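Local structure of nicotinate phosphoribosyltransferase (Porphyromonas gingivalis, 2IM5) at residues F218-Y223 against K353-T357; P139-V144 against N336-G340; A58-R64 against D86-P92. The protein probably catalyses the ATP-dependent synthesis of nicotinate ribonucleotide from nicotinate and phosphoribosyl diphosphate, a step on the way to NAD. All coordinates share one frame. Residue numbers count along the deposited sequence, not the author numbering.

Contact 1 (F218-Y223 against K353-T357); sequences FHGAIY and KCKMT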
# COMPACT_ATOMS: atom_id res chain seq x y z
N PHE A 218 -3.01 -13.51 -1.88
CA PHE A 218 -2.74 -14.67 -1.03
C PHE A 218 -3.93 -15.62 -1.17
O PHE A 218 -3.75 -16.82 -1.37
CB PHE A 218 -2.57 -14.24 0.43
CG PHE A 218 -2.48 -15.38 1.39
CD1 PHE A 218 -1.33 -16.17 1.45
CD2 PHE A 218 -3.55 -15.69 2.23
CE1 PHE A 218 -1.24 -17.25 2.33
CE2 PHE A 218 -3.47 -16.77 3.12
CZ PHE A 218 -2.32 -17.55 3.17
N HIS A 219 -5.14 -15.07 -1.07
CA HIS A 219 -6.35 -15.87 -1.17
C HIS A 219 -6.49 -16.51 -2.55
O HIS A 219 -6.98 -17.63 -2.67
CB HIS A 219 -7.58 -15.01 -0.84
CG HIS A 219 -7.71 -14.69 0.62
ND1 HIS A 219 -8.49 -15.43 1.48
CD2 HIS A 219 -7.12 -13.74 1.38
CE1 HIS A 219 -8.38 -14.95 2.70
NE2 HIS A 219 -7.55 -13.92 2.67
N GLY A 220 -6.05 -15.80 -3.58
CA GLY A 220 -6.14 -16.35 -4.92
C GLY A 220 -5.21 -17.55 -5.08
O GLY A 220 -5.55 -18.54 -5.72
N ALA A 221 -4.03 -17.46 -4.50
CA ALA A 221 -3.05 -18.53 -4.58
C ALA A 221 -3.46 -19.75 -3.78
O ALA A 221 -3.25 -20.88 -4.22
CB ALA A 221 -1.69 -18.03 -4.10
N ILE A 222 -4.04 -19.53 -2.61
CA ILE A 222 -4.47 -20.63 -1.75
C ILE A 222 -5.85 -21.20 -2.08
O ILE A 222 -6.01 -22.41 -2.19
CB ILE A 222 -4.49 -20.18 -0.25
CG1 ILE A 222 -3.11 -19.65 0.15
CG2 ILE A 222 -4.89 -21.34 0.64
CD1 ILE A 222 -1.96 -20.63 -0.08
N TYR A 223 -6.84 -20.33 -2.25
CA TYR A 223 -8.21 -20.77 -2.53
C TYR A 223 -8.64 -20.80 -4.00
O TYR A 223 -9.72 -21.28 -4.32
CB TYR A 223 -9.19 -19.89 -1.76
CG TYR A 223 -9.00 -19.96 -0.28
CD1 TYR A 223 -9.33 -21.11 0.43
CD2 TYR A 223 -8.46 -18.89 0.43
CE1 TYR A 223 -9.12 -21.19 1.81
CE2 TYR A 223 -8.24 -18.96 1.80
CZ TYR A 223 -8.57 -20.11 2.48
OH TYR A 223 -8.35 -20.20 3.83
N LYS A 353 5.06 -15.56 -4.06
CA LYS A 353 4.54 -16.90 -3.84
C LYS A 353 4.27 -17.11 -2.35
O LYS A 353 4.82 -16.39 -1.51
CB LYS A 353 5.52 -17.95 -4.36
CG LYS A 353 6.85 -17.98 -3.64
CD LYS A 353 7.75 -19.08 -4.20
CE LYS A 353 9.04 -19.17 -3.41
NZ LYS A 353 9.95 -20.21 -3.95
N CYS A 354 3.45 -18.10 -2.04
CA CYS A 354 3.10 -18.39 -0.66
C CYS A 354 2.64 -19.84 -0.50
O CYS A 354 2.47 -20.57 -1.48
CB CYS A 354 1.96 -17.47 -0.22
SG CYS A 354 0.49 -17.59 -1.26
N LYS A 355 2.43 -20.23 0.75
CA LYS A 355 1.96 -21.56 1.09
C LYS A 355 1.18 -21.43 2.39
O LYS A 355 1.42 -20.51 3.17
CB LYS A 355 3.13 -22.53 1.25
CG LYS A 355 4.19 -22.08 2.21
CD LYS A 355 5.20 -23.19 2.48
CE LYS A 355 5.91 -23.63 1.23
NZ LYS A 355 6.89 -24.72 1.53
N MET A 356 0.23 -22.34 2.62
CA MET A 356 -0.61 -22.31 3.81
C MET A 356 0.14 -22.71 5.09
O MET A 356 -0.11 -22.17 6.16
CB MET A 356 -1.82 -23.24 3.62
CG MET A 356 -2.87 -23.07 4.69
SD MET A 356 -3.65 -21.43 4.61
CE MET A 356 -5.29 -21.92 4.10
N THR A 357 1.05 -23.66 4.96
CA THR A 357 1.84 -24.14 6.10
C THR A 357 3.20 -24.55 5.56
O THR A 357 3.40 -24.58 4.35
CB THR A 357 1.20 -25.38 6.77
OG1 THR A 357 1.25 -26.49 5.87
CG2 THR A 357 -0.26 -25.13 7.14
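The last turns of helix 213-223 lie across the end of strand 347-355, the two short axes passing 8.5 Å apart at a crossing angle of -55°. No hydrogen bond joins them: this is helix-on-sheet packing through apolar side chains, and the fit is one of shape. Phe218, Ala221 and Ile222, spaced i, i+3, i+4 along the helix, surround a shallow hollow, and the thiol of Cys354 is the bump that enters it. Its SG stands 3.6 Å from Phe218 CD1, 3.6 Å from Ala221 CB and 4.1 Å from Ile222 CD1. With the Phe218 ring it makes an oblique sulfur-aromatic contact, 4.7 Å from the centroid. Between the sulfur and the next bump, Ile222 pushes CD1 against the strand backbone, 4.1 Å from Lys355 C. Met356, just past the strand, reaches out sideways to the helix: its CE is 3.5 Å from both Ile222 CG2 and Tyr223 OH, while its SD passes 4.3 Å from Phe218 CZ. Lys355 directs its CB away; its ammonium is held weakly by the carbonyls of Ala358 and Asp360, and Trp362 adds a cation-pi contact. The helix starts at His213, a predicted phosphohistidine site, unmodified here, so this is its far end. Phe25 packs edge-to-face on Phe218 and also touches Met356, helix 228-240 touches Tyr223, and strands 29-36 and 363-364 flank strand 347-355 in the antiparallel sheet.

Contact 2 (P139-V144 against N336-G340); sequences PDWKQV and NDVGG
Val338 and Gln143 carry most of this junction, where the Asp-capped start of helix 141-157 is tied to an irregular loop by one backbone hydrogen bond. In the loop Asp337 has phi/psi -146/59, Val338 bends (-91/9) and Gly339 turns to positive phi (70/178). The CA atoms of Pro139 and Val338 lie 4.7 Å apart. Val338, rotamer m, sets CB 3.5 Å from Pro139 CB and CG1 4.2 Å from Val144 CG2; its O accepts from Asp140 N at 2.9 Å. Asp140 centres an inverse gamma turn (-91/89) and is the helix N-cap, its OD1 weakly bonded to Lys142 N (3.1 Å) and Gln143 N (3.4 Å). Gln143, t,t with chi3 -53°, extends over the loop; its NE2 makes a weak bond to Asp337 O, 3.3 Å. A CB on Gly339 would clash with Gln143 OE1. Asp337 OD2 pairs with Lys151, farther along the same helix. Phe171 touches Pro139 and Val338, and helix 173-186 covers Val144 through Val179.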
# COMPACT_ATOMS: atom_id res chain seq x y z
N PRO A 139 17.38 17.69 -1.97
CA PRO A 139 16.12 18.36 -2.25
C PRO A 139 16.24 19.88 -2.24
O PRO A 139 17.06 20.45 -1.53
CB PRO A 139 15.22 17.85 -1.14
CG PRO A 139 16.16 17.77 0.01
CD PRO A 139 17.40 17.15 -0.60
N ASP A 140 15.43 20.54 -3.06
CA ASP A 140 15.41 22.00 -3.09
C ASP A 140 14.33 22.36 -2.08
O ASP A 140 13.15 22.48 -2.41
CB ASP A 140 15.00 22.51 -4.47
CG ASP A 140 14.83 24.01 -4.50
OD1 ASP A 140 15.00 24.66 -3.44
OD2 ASP A 140 14.51 24.55 -5.58
N TRP A 141 14.74 22.51 -0.83
CA TRP A 141 13.81 22.81 0.24
C TRP A 141 12.90 24.00 -0.03
O TRP A 141 11.76 24.02 0.43
CB TRP A 141 14.57 22.99 1.55
CG TRP A 141 15.09 21.70 2.04
CD1 TRP A 141 16.39 21.28 2.06
CD2 TRP A 141 14.31 20.62 2.58
NE1 TRP A 141 16.48 20.01 2.58
CE2 TRP A 141 15.22 19.57 2.90
CE3 TRP A 141 12.94 20.43 2.82
CZ2 TRP A 141 14.79 18.36 3.45
CZ3 TRP A 141 12.52 19.22 3.37
CH2 TRP A 141 13.45 18.20 3.68
N LYS A 142 13.40 24.98 -0.78
CA LYS A 142 12.59 26.14 -1.09
C LYS A 142 11.38 25.69 -1.90
O LYS A 142 10.26 26.13 -1.66
CB LYS A 142 13.40 27.17 -1.89
CG LYS A 142 12.61 28.42 -2.24
CD LYS A 142 13.52 29.51 -2.81
CE LYS A 142 12.75 30.80 -3.01
NZ LYS A 142 13.65 31.93 -3.41
N GLN A 143 11.62 24.82 -2.86
CA GLN A 143 10.54 24.31 -3.68
C GLN A 143 9.61 23.40 -2.88
O GLN A 143 8.39 23.46 -3.03
CB GLN A 143 11.06 23.53 -4.88
CG GLN A 143 9.92 23.03 -5.75
CD GLN A 143 10.38 22.18 -6.91
OE1 GLN A 143 11.24 22.59 -7.69
NE2 GLN A 143 9.80 20.99 -7.04
N VAL A 144 10.19 22.55 -2.04
CA VAL A 144 9.39 21.66 -1.21
C VAL A 144 8.42 22.51 -0.39
O VAL A 144 7.21 22.27 -0.40
CB VAL A 144 10.28 20.84 -0.25
CG1 VAL A 144 9.41 20.03 0.70
CG2 VAL A 144 11.19 19.91 -1.04
N ASN A 336 7.91 12.92 -3.13
CA ASN A 336 9.10 12.93 -3.96
C ASN A 336 8.92 13.89 -5.12
O ASN A 336 8.73 13.48 -6.27
CB ASN A 336 9.41 11.52 -4.49
CG ASN A 336 10.85 11.37 -4.91
OD1 ASN A 336 11.48 12.34 -5.36
ND2 ASN A 336 11.39 10.16 -4.78
N ASP A 337 8.96 15.18 -4.80
CA ASP A 337 8.81 16.26 -5.78
C ASP A 337 9.73 17.37 -5.25
O ASP A 337 9.30 18.49 -4.96
CB ASP A 337 7.34 16.71 -5.81
CG ASP A 337 7.09 17.84 -6.79
OD1 ASP A 337 7.88 17.98 -7.76
OD2 ASP A 337 6.10 18.58 -6.60
N VAL A 338 11.01 17.02 -5.14
CA VAL A 338 12.01 17.92 -4.59
C VAL A 338 12.75 18.82 -5.57
O VAL A 338 13.72 19.49 -5.19
CB VAL A 338 13.05 17.12 -3.79
CG1 VAL A 338 12.34 16.29 -2.72
CG2 VAL A 338 13.84 16.21 -4.72
N GLY A 339 12.30 18.85 -6.82
CA GLY A 339 12.95 19.68 -7.82
C GLY A 339 14.33 19.21 -8.22
O GLY A 339 14.84 18.21 -7.70
N GLY A 340 14.95 19.92 -9.16
CA GLY A 340 16.28 19.56 -9.61
C GLY A 340 16.30 18.38 -10.56
O GLY A 340 17.30 17.67 -10.64

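Contact 3 (A58-R64 against D86-P92); sequences AALSLTR and DGFRFDP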
# COMPACT_ATOMS: atom_id res chain seq x y z
N ALA A 58 17.23 -4.42 12.93
CA ALA A 58 17.06 -5.40 14.01
C ALA A 58 17.05 -4.73 15.38
O ALA A 58 16.62 -5.33 16.36
CB ALA A 58 18.18 -6.45 13.94
N ALA A 59 17.51 -3.49 15.44
CA ALA A 59 17.56 -2.76 16.70
C ALA A 59 16.25 -2.02 17.02
O ALA A 59 16.06 -1.54 18.13
CB ALA A 59 18.73 -1.78 16.70
N LEU A 60 15.35 -1.92 16.05
CA LEU A 60 14.09 -1.23 16.26
C LEU A 60 13.19 -1.94 17.27
O LEU A 60 13.13 -3.17 17.33
CB LEU A 60 13.33 -1.10 14.93
CG LEU A 60 14.00 -0.30 13.81
CD1 LEU A 60 13.23 -0.50 12.52
CD2 LEU A 60 14.07 1.17 14.19
N SER A 61 12.49 -1.15 18.08
CA SER A 61 11.57 -1.70 19.06
C SER A 61 10.53 -0.64 19.40
O SER A 61 10.83 0.55 19.44
CB SER A 61 12.29 -2.17 20.33
OG SER A 61 12.83 -1.08 21.04
N LEU A 62 9.31 -1.09 19.62
CA LEU A 62 8.19 -0.21 19.94
C LEU A 62 8.46 0.55 21.23
O LEU A 62 8.82 -0.06 22.25
CB LEU A 62 6.92 -1.05 20.08
CG LEU A 62 5.58 -0.33 20.16
CD1 LEU A 62 5.27 0.32 18.81
CD2 LEU A 62 4.50 -1.33 20.55
N THR A 63 8.32 1.87 21.21
CA THR A 63 8.53 2.65 22.42
C THR A 63 7.24 2.64 23.22
O THR A 63 6.19 2.20 22.73
CB THR A 63 8.90 4.12 22.12
OG1 THR A 63 7.77 4.79 21.57
CG2 THR A 63 10.06 4.19 21.13
N ARG A 64 7.30 3.13 24.45
CA ARG A 64 6.12 3.19 25.30
C ARG A 64 5.08 4.16 24.72
O ARG A 64 3.89 3.86 24.72
CB ARG A 64 6.52 3.63 26.72
CG ARG A 64 5.45 3.39 27.77
CD ARG A 64 4.86 1.97 27.67
NE ARG A 64 5.88 0.97 27.37
CZ ARG A 64 5.64 -0.33 27.23
NH1 ARG A 64 4.41 -0.81 27.37
NH2 ARG A 64 6.64 -1.16 26.94
N ASP A 86 5.01 -5.17 20.37
CA ASP A 86 5.83 -4.70 21.47
C ASP A 86 7.08 -5.57 21.66
O ASP A 86 8.14 -5.08 22.02
CB ASP A 86 5.00 -4.66 22.76
CG ASP A 86 5.67 -3.85 23.87
OD1 ASP A 86 6.36 -2.86 23.55
OD2 ASP A 86 5.50 -4.20 25.06
N GLY A 87 6.95 -6.87 21.41
CA GLY A 87 8.09 -7.76 21.55
C GLY A 87 8.74 -8.13 20.23
O GLY A 87 9.71 -8.90 20.21
N PHE A 88 8.22 -7.59 19.14
CA PHE A 88 8.73 -7.89 17.81
C PHE A 88 10.10 -7.32 17.48
O PHE A 88 10.41 -6.19 17.85
CB PHE A 88 7.73 -7.39 16.75
CG PHE A 88 8.17 -7.65 15.33
CD1 PHE A 88 7.95 -8.89 14.74
CD2 PHE A 88 8.78 -6.64 14.58
CE1 PHE A 88 8.34 -9.13 13.41
CE2 PHE A 88 9.18 -6.87 13.25
CZ PHE A 88 8.95 -8.12 12.67
N ARG A 89 10.89 -8.11 16.77
CA ARG A 89 12.21 -7.69 16.33
C ARG A 89 12.41 -8.19 14.91
O ARG A 89 12.18 -9.37 14.64
CB ARG A 89 13.31 -8.27 17.22
CG ARG A 89 13.39 -7.64 18.60
CD ARG A 89 13.76 -6.16 18.53
NE ARG A 89 13.80 -5.57 19.86
CZ ARG A 89 12.74 -5.39 20.64
NH1 ARG A 89 11.53 -5.74 20.21
NH2 ARG A 89 12.88 -4.87 21.85
N PHE A 90 12.80 -7.29 14.01
CA PHE A 90 13.06 -7.67 12.63
C PHE A 90 14.21 -8.70 12.61
O PHE A 90 15.18 -8.57 13.36
CB PHE A 90 13.44 -6.44 11.80
CG PHE A 90 12.27 -5.60 11.38
CD1 PHE A 90 11.50 -5.96 10.28
CD2 PHE A 90 11.94 -4.44 12.09
CE1 PHE A 90 10.40 -5.18 9.89
CE2 PHE A 90 10.85 -3.66 11.71
CZ PHE A 90 10.08 -4.03 10.61
N ASP A 91 14.08 -9.72 11.77
CA ASP A 91 15.12 -10.74 11.64
C ASP A 91 15.74 -10.63 10.26
O ASP A 91 15.18 -11.13 9.28
CB ASP A 91 14.54 -12.13 11.85
CG ASP A 91 15.58 -13.23 11.62
OD1 ASP A 91 16.78 -12.90 11.49
OD2 ASP A 91 15.20 -14.41 11.56
N PRO A 92 16.91 -9.99 10.17
CA PRO A 92 17.65 -9.78 8.93
C PRO A 92 17.91 -11.01 8.07
O PRO A 92 18.01 -10.90 6.86
CB PRO A 92 18.96 -9.14 9.40
CG PRO A 92 18.56 -8.44 10.65
CD PRO A 92 17.67 -9.46 11.32
O HOH W 1 13.61 -4.89 15.51
O HOH W 2 9.15 -3.79 19.07
O HOH W 3 9.47 -2.72 22.68
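The segment leading into helix 64-73 and the one leaving helix 79-87, both in the N-terminal domain, run almost antiparallel, their end-to-end directions 168° apart, yet no direct hydrogen bond crosses between them: a water-mediated pairing, with side chains filling the gap. Water 1 accepts from Phe90 N (2.9 Å) and lies 2.5 Å from Leu60 O; water 2 accepts from Leu62 N (2.8 Å) and lies 3.0 Å from Phe88 O; water 3 sits 2.8 Å from both Leu62 O and Asp86 O. Leu60, in m,t, brings CD1 to 4.0 Å from Phe90 CE2, and the Phe90 ring, with chi1 m, also meets Trp119. Leu62 takes t,p, which puts CD2 3.7 Å from Asp86 CA and turns the side chain to Leu70 of helix 64-73 as well. Ala58 CB touches Pro92 CG at 3.9 Å. At the other end Thr63, chi1 p, caps that helix, and its N is bonded to Glu66 OE1, as in a capping box. Arg64, t,p,p, has its CB directed away but curls back, so that NH2 forms a long salt bridge, 3.8 Å, with OD2 of Asp86, whose chi1 is t. Arg89 is bent m,m,t: its CD lies 3.3 Å from Leu60 O, and one face of its guanidinium covers Ser61, with NH2 3.2 Å from Ser61 CB. The same fold-back lets Arg89 NH1 donate to the carbonyl of its own neighbour, Phe88 O, at 2.7 Å.

How the contacts relate
From the N terminus, contact 3 comes first, closing the short excursion through helices 64-73 and 79-87 within the N-terminal domain before either other contact opens. Contact 2 opens at 139-144 and contact 1 at 218-223; contact 2 then closes at 336-340 and contact 1 at 353-357, so these two long loops cross, and neither nests in the other. Contact 2 brings the loop after helix 332-335 back to helix 141-157. Contact 1 joins helix 213-223 to the antiparallel sheet, whose strand 29-36 precedes contact 3. Contacts 1 and 2 lie on opposite sides of the chain's centre, about 42 Å apart between centres; contact 3 is about 27 Å from contact 1 and 33 Å from contact 2.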